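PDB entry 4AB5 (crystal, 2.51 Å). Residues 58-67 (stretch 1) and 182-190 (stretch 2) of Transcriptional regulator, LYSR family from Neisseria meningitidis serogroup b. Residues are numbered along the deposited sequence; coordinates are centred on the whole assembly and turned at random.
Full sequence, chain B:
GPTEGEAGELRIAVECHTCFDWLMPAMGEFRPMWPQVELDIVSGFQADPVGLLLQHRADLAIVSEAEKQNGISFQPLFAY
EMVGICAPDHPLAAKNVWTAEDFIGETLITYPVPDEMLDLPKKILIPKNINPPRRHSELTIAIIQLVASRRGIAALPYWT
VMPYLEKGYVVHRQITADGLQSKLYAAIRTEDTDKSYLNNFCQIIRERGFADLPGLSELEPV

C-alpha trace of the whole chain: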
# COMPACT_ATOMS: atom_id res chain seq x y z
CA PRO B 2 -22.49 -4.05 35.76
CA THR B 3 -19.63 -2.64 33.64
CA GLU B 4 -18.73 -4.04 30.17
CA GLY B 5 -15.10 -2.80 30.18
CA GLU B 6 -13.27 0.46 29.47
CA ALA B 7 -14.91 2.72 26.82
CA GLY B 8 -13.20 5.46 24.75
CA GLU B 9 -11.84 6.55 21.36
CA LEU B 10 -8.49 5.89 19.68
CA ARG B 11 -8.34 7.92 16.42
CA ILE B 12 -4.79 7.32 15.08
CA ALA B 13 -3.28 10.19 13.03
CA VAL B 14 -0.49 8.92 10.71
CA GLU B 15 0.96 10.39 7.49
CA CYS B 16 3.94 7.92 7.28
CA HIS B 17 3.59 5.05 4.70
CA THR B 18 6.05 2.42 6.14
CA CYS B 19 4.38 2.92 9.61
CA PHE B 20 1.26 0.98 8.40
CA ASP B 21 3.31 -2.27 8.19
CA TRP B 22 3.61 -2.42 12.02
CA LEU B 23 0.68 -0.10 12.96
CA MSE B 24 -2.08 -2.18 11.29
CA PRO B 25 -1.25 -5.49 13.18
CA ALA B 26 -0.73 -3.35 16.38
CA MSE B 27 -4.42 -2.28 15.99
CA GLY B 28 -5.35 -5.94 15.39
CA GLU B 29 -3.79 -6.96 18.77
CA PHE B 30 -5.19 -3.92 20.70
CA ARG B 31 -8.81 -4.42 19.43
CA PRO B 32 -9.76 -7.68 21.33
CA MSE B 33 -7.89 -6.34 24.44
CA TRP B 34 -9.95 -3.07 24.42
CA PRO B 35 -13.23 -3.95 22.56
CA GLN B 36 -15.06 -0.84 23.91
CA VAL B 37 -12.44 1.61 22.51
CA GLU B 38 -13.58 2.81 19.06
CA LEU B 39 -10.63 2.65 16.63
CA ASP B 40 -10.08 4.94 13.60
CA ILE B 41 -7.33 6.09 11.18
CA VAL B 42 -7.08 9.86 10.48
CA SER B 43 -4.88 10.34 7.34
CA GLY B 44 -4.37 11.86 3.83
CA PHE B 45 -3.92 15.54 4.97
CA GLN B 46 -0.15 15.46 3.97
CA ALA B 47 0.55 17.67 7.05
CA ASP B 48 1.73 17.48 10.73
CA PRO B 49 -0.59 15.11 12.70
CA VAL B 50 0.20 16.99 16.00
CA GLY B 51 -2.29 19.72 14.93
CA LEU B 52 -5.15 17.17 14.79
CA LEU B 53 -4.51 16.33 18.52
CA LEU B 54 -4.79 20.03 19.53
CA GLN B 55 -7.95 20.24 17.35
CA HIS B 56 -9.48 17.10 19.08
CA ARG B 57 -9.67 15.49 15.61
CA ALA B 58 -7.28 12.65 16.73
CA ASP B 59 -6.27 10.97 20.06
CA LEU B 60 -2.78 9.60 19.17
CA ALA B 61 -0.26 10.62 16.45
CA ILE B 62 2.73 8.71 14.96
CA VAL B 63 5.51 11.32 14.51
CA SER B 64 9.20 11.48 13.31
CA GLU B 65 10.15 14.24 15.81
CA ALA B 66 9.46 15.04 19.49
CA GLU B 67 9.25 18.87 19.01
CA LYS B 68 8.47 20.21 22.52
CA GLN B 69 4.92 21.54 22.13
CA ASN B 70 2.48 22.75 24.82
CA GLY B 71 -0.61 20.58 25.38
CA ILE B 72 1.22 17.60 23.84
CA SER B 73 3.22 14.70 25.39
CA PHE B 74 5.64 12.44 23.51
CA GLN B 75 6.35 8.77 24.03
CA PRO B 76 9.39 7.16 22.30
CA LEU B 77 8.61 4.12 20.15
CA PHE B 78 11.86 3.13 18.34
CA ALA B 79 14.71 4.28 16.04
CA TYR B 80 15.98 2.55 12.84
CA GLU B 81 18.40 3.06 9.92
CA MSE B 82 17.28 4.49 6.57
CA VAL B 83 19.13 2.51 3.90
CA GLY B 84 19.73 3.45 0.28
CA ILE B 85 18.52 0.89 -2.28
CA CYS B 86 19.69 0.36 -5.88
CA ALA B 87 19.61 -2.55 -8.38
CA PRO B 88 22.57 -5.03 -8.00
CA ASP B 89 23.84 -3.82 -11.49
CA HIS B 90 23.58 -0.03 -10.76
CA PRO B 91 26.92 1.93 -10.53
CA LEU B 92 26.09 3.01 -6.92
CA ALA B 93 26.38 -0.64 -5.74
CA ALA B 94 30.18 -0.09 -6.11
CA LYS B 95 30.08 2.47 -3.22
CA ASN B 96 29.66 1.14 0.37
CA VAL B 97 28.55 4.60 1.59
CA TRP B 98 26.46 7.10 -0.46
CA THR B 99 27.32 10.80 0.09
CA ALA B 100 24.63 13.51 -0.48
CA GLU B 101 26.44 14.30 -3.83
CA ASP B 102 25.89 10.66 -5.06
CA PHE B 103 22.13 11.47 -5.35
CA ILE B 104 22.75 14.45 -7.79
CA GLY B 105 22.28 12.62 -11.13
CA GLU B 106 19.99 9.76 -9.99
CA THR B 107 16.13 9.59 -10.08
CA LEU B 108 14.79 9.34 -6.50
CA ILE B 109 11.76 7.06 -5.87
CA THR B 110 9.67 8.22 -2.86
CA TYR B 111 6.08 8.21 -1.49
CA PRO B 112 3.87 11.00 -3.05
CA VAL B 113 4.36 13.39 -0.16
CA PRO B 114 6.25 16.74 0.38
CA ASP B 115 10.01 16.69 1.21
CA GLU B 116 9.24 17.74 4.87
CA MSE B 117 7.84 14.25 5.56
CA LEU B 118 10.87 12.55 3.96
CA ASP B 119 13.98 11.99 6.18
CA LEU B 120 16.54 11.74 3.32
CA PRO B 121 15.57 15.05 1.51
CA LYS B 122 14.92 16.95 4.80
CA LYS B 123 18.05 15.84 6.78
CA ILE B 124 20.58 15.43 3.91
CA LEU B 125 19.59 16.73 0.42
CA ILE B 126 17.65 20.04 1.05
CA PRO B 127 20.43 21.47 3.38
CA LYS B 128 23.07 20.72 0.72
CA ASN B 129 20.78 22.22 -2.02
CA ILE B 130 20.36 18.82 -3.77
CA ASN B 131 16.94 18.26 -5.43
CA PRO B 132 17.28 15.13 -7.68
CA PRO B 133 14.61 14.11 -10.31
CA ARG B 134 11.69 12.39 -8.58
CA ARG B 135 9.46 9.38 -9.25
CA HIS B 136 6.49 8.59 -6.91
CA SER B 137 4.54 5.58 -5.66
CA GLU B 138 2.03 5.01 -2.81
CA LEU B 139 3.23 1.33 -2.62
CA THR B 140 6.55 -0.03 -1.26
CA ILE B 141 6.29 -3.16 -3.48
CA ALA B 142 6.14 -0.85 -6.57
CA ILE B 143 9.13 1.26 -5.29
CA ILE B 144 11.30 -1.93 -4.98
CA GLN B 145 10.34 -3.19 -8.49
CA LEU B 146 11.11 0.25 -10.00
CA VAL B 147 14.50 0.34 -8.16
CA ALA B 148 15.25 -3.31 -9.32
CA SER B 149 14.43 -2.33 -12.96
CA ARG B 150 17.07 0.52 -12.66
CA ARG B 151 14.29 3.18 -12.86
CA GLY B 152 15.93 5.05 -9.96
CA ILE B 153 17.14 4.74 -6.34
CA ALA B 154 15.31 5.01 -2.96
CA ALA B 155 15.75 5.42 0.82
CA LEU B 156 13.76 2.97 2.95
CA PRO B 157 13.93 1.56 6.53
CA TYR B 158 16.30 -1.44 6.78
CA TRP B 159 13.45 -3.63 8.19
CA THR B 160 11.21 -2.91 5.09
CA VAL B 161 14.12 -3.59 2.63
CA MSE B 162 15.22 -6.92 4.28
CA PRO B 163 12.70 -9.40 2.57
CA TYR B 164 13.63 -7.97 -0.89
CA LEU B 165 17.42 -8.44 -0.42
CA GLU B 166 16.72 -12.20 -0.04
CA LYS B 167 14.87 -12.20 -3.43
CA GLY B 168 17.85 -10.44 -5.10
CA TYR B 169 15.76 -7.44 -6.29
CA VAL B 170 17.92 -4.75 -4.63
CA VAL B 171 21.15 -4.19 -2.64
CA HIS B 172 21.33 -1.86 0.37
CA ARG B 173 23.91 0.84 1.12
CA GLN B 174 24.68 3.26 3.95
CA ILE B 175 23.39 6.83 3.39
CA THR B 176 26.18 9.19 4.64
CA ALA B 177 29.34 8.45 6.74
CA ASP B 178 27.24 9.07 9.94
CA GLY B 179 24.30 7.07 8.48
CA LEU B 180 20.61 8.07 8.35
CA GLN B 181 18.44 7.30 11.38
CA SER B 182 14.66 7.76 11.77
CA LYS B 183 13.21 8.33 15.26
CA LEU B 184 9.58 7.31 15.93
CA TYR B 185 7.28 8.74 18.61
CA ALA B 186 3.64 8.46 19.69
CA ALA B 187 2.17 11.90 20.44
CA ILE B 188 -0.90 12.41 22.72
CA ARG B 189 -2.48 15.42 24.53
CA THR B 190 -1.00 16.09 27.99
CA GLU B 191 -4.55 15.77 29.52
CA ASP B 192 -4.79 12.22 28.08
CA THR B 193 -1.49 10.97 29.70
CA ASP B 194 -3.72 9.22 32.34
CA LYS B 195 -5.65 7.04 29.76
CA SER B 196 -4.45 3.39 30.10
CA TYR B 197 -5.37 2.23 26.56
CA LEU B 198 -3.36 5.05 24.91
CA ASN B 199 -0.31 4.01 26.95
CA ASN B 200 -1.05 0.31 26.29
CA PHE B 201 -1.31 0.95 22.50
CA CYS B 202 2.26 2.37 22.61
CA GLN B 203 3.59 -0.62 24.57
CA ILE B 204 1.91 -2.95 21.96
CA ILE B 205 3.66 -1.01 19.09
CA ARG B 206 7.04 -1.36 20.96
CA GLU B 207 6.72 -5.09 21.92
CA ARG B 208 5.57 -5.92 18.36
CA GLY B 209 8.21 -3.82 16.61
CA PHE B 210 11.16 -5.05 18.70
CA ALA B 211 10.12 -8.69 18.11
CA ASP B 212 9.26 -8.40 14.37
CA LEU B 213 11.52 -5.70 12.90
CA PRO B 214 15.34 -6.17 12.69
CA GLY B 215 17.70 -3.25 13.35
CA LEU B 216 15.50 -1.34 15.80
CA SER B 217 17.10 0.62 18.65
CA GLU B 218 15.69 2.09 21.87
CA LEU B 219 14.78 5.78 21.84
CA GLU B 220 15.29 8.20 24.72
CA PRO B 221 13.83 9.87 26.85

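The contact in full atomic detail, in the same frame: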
# COMPACT_ATOMS: atom_id res chain seq x y z
N ALA B 58 -8.04 13.89 16.54
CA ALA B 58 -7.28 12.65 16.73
C ALA B 58 -6.85 12.52 18.20
O ALA B 58 -6.71 13.54 18.88
CB ALA B 58 -6.05 12.63 15.82
N ASP B 59 -6.64 11.28 18.67
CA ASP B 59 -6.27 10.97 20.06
C ASP B 59 -4.80 10.54 20.24
O ASP B 59 -4.23 10.73 21.31
CB ASP B 59 -7.23 9.94 20.67
CG ASP B 59 -8.69 10.27 20.42
OD1 ASP B 59 -9.23 11.13 21.14
OD2 ASP B 59 -9.28 9.68 19.49
N LEU B 60 -4.18 10.01 19.17
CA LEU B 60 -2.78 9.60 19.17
C LEU B 60 -2.19 9.82 17.77
O LEU B 60 -2.86 9.52 16.78
CB LEU B 60 -2.63 8.14 19.61
CG LEU B 60 -1.23 7.63 19.95
CD1 LEU B 60 -1.30 6.66 21.11
CD2 LEU B 60 -0.60 6.92 18.76
N ALA B 61 -0.96 10.36 17.71
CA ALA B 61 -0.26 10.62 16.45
C ALA B 61 1.11 9.95 16.38
O ALA B 61 1.87 10.01 17.35
CB ALA B 61 -0.13 12.12 16.22
N ILE B 62 1.42 9.32 15.23
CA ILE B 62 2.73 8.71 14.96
C ILE B 62 3.56 9.81 14.30
O ILE B 62 3.17 10.33 13.25
CB ILE B 62 2.61 7.42 14.09
CG1 ILE B 62 1.66 6.35 14.71
CG2 ILE B 62 3.99 6.83 13.72
CD1 ILE B 62 1.96 5.82 16.20
N VAL B 63 4.66 10.22 14.97
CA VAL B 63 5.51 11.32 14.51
C VAL B 63 7.01 10.96 14.45
O VAL B 63 7.47 10.10 15.21
CB VAL B 63 5.24 12.62 15.33
CG1 VAL B 63 3.84 13.18 15.05
CG2 VAL B 63 5.47 12.41 16.83
N SER B 64 7.76 11.63 13.54
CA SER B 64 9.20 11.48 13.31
C SER B 64 10.08 12.41 14.17
O SER B 64 11.31 12.30 14.13
CB SER B 64 9.53 11.67 11.83
OG SER B 64 8.96 10.61 11.08
N GLU B 65 9.45 13.31 14.93
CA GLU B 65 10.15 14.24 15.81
C GLU B 65 9.34 14.57 17.07
O GLU B 65 8.10 14.60 17.03
CB GLU B 65 10.65 15.50 15.06
CG GLU B 65 9.58 16.46 14.59
CD GLU B 65 9.00 16.18 13.22
OE1 GLU B 65 8.23 15.20 13.09
OE2 GLU B 65 9.30 16.95 12.28
N ALA B 66 10.04 14.76 18.18
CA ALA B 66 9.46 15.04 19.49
C ALA B 66 9.67 16.54 19.84
O ALA B 66 10.22 16.89 20.90
CB ALA B 66 10.09 14.13 20.54
N GLU B 67 9.21 17.41 18.92
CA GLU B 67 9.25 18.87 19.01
C GLU B 67 8.43 19.33 20.21
O GLU B 67 7.20 19.22 20.19
CB GLU B 67 8.74 19.50 17.68
CG GLU B 67 7.54 18.79 17.05
CD GLU B 67 7.27 18.97 15.56
OE1 GLU B 67 7.73 19.97 14.97
OE2 GLU B 67 6.57 18.10 14.99
N SER B 182 16.01 7.25 11.54
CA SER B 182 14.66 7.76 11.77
C SER B 182 14.31 7.49 13.22
O SER B 182 14.67 6.44 13.75
CB SER B 182 13.64 7.08 10.87
OG SER B 182 13.71 7.60 9.56
N LYS B 183 13.63 8.44 13.87
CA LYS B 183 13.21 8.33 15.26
C LYS B 183 11.68 8.38 15.32
O LYS B 183 11.09 9.34 14.83
CB LYS B 183 13.85 9.43 16.12
CG LYS B 183 15.36 9.27 16.29
CD LYS B 183 15.96 10.48 16.99
CE LYS B 183 17.46 10.39 17.14
NZ LYS B 183 17.85 9.52 18.28
N LEU B 184 11.04 7.34 15.87
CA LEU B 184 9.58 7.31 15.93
C LEU B 184 8.99 7.51 17.30
O LEU B 184 9.48 6.94 18.27
CB LEU B 184 8.99 6.08 15.23
CG LEU B 184 8.62 6.33 13.76
CD1 LEU B 184 9.84 6.26 12.87
CD2 LEU B 184 7.62 5.36 13.30
N TYR B 185 7.96 8.37 17.37
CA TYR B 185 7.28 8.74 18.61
C TYR B 185 5.77 8.65 18.46
O TYR B 185 5.24 8.80 17.36
CB TYR B 185 7.62 10.19 19.03
CG TYR B 185 9.10 10.47 19.21
CD1 TYR B 185 9.71 10.31 20.44
CD2 TYR B 185 9.87 10.96 18.15
CE1 TYR B 185 11.07 10.58 20.62
CE2 TYR B 185 11.22 11.24 18.32
CZ TYR B 185 11.82 11.05 19.55
OH TYR B 185 13.16 11.31 19.73
N ALA B 186 5.09 8.44 19.60
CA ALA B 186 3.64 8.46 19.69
C ALA B 186 3.32 9.74 20.46
O ALA B 186 3.81 9.93 21.58
CB ALA B 186 3.14 7.25 20.45
N ALA B 187 2.57 10.64 19.83
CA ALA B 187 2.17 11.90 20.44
C ALA B 187 0.71 11.82 20.91
O ALA B 187 -0.15 11.29 20.20
CB ALA B 187 2.33 13.03 19.44
N ILE B 188 0.43 12.31 22.12
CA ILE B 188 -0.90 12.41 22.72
C ILE B 188 -1.02 13.80 23.39
O ILE B 188 -0.01 14.50 23.55
CB ILE B 188 -1.23 11.26 23.72
CG1 ILE B 188 -0.26 11.21 24.93
CG2 ILE B 188 -1.38 9.90 23.03
CD1 ILE B 188 -0.76 10.40 26.13
N ARG B 189 -2.25 14.17 23.80
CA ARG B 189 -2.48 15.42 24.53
C ARG B 189 -1.96 15.18 25.94
O ARG B 189 -1.98 14.04 26.40
CB ARG B 189 -3.98 15.73 24.62
CG ARG B 189 -4.65 16.13 23.32
CD ARG B 189 -6.14 16.21 23.57
NE ARG B 189 -6.93 15.98 22.36
CZ ARG B 189 -7.35 14.79 21.96
NH1 ARG B 189 -7.05 13.69 22.65
NH2 ARG B 189 -8.07 14.68 20.85
N THR B 190 -1.49 16.21 26.61
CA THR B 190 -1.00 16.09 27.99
C THR B 190 -2.13 15.69 28.96
O THR B 190 -1.86 14.95 29.91
CB THR B 190 -0.18 17.33 28.39
OG1 THR B 190 0.79 17.55 27.37
CG2 THR B 190 0.54 17.15 29.72
O HOH W 1 12.78 11.02 11.96

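Just past the end of a short strand, paired antiparallel with a longer one, Ala66 lays its methyl over one face of the Tyr185 ring: CB of Ala66 lies 3.6 Å from the centroid of the Tyr185 ring and only 8° off its normal, a CH-pi contact in which weakly polarised C-H groups meet the pi cloud. The chain reaches this position by leaving the strand at Ser64, whose carbonyl carbon lies near the plane of the same ring, at its edge.

Strand 60-63 runs beside the strand that passes through Ser182 to Ile188, at 152° between N-to-C directions, the axes approaching to 4.5 Å. Two pairs of reciprocal hydrogen bonds join them. Ala61 N donates to Ala187 O (2.8 Å) and Ala187 N to Ala61 O (2.7 Å); two residues on, Val63 N donates to Tyr185 O and Tyr185 N to Val63 O, both 2.8 Å. Between them, Ile62 and Ala186 form a non-hydrogen-bonded pair, and CA-H...O contacts supplement the ladder, as from Leu60 CA to Ala187 O (3.3 Å).

The regular pairing stops beyond Val63. Ser64 O and Lys183 O, both acceptors, stand 3.0 Å apart and cannot bond directly; a water donates to Ser64 O (2.9 Å) and accepts a weak bond from Lys183 N (3.3 Å), linking the two backbones.

Side chains alternate across the sheet. On the face carrying Ala61, Val63, Tyr185 and Ala187, Val63 CG2 packs against Tyr185 CB (3.8 Å) and Ala187 CB (4.1 Å). On the face of Ile62 and Ala186, Ile62 CG2 meets Leu184 CD2 at 3.9 Å and Leu60 CD2 meets Ala186 CB at 4.1 Å.

At the other end, Arg189 brings its guanidinium back to stretch 1. Asp59 OD1 and Arg189 NH1 form a long salt bridge (3.7 Å), whereas Ala58 O, although 2.7 Å from Arg189 NH2, is too poorly angled for a hydrogen bond.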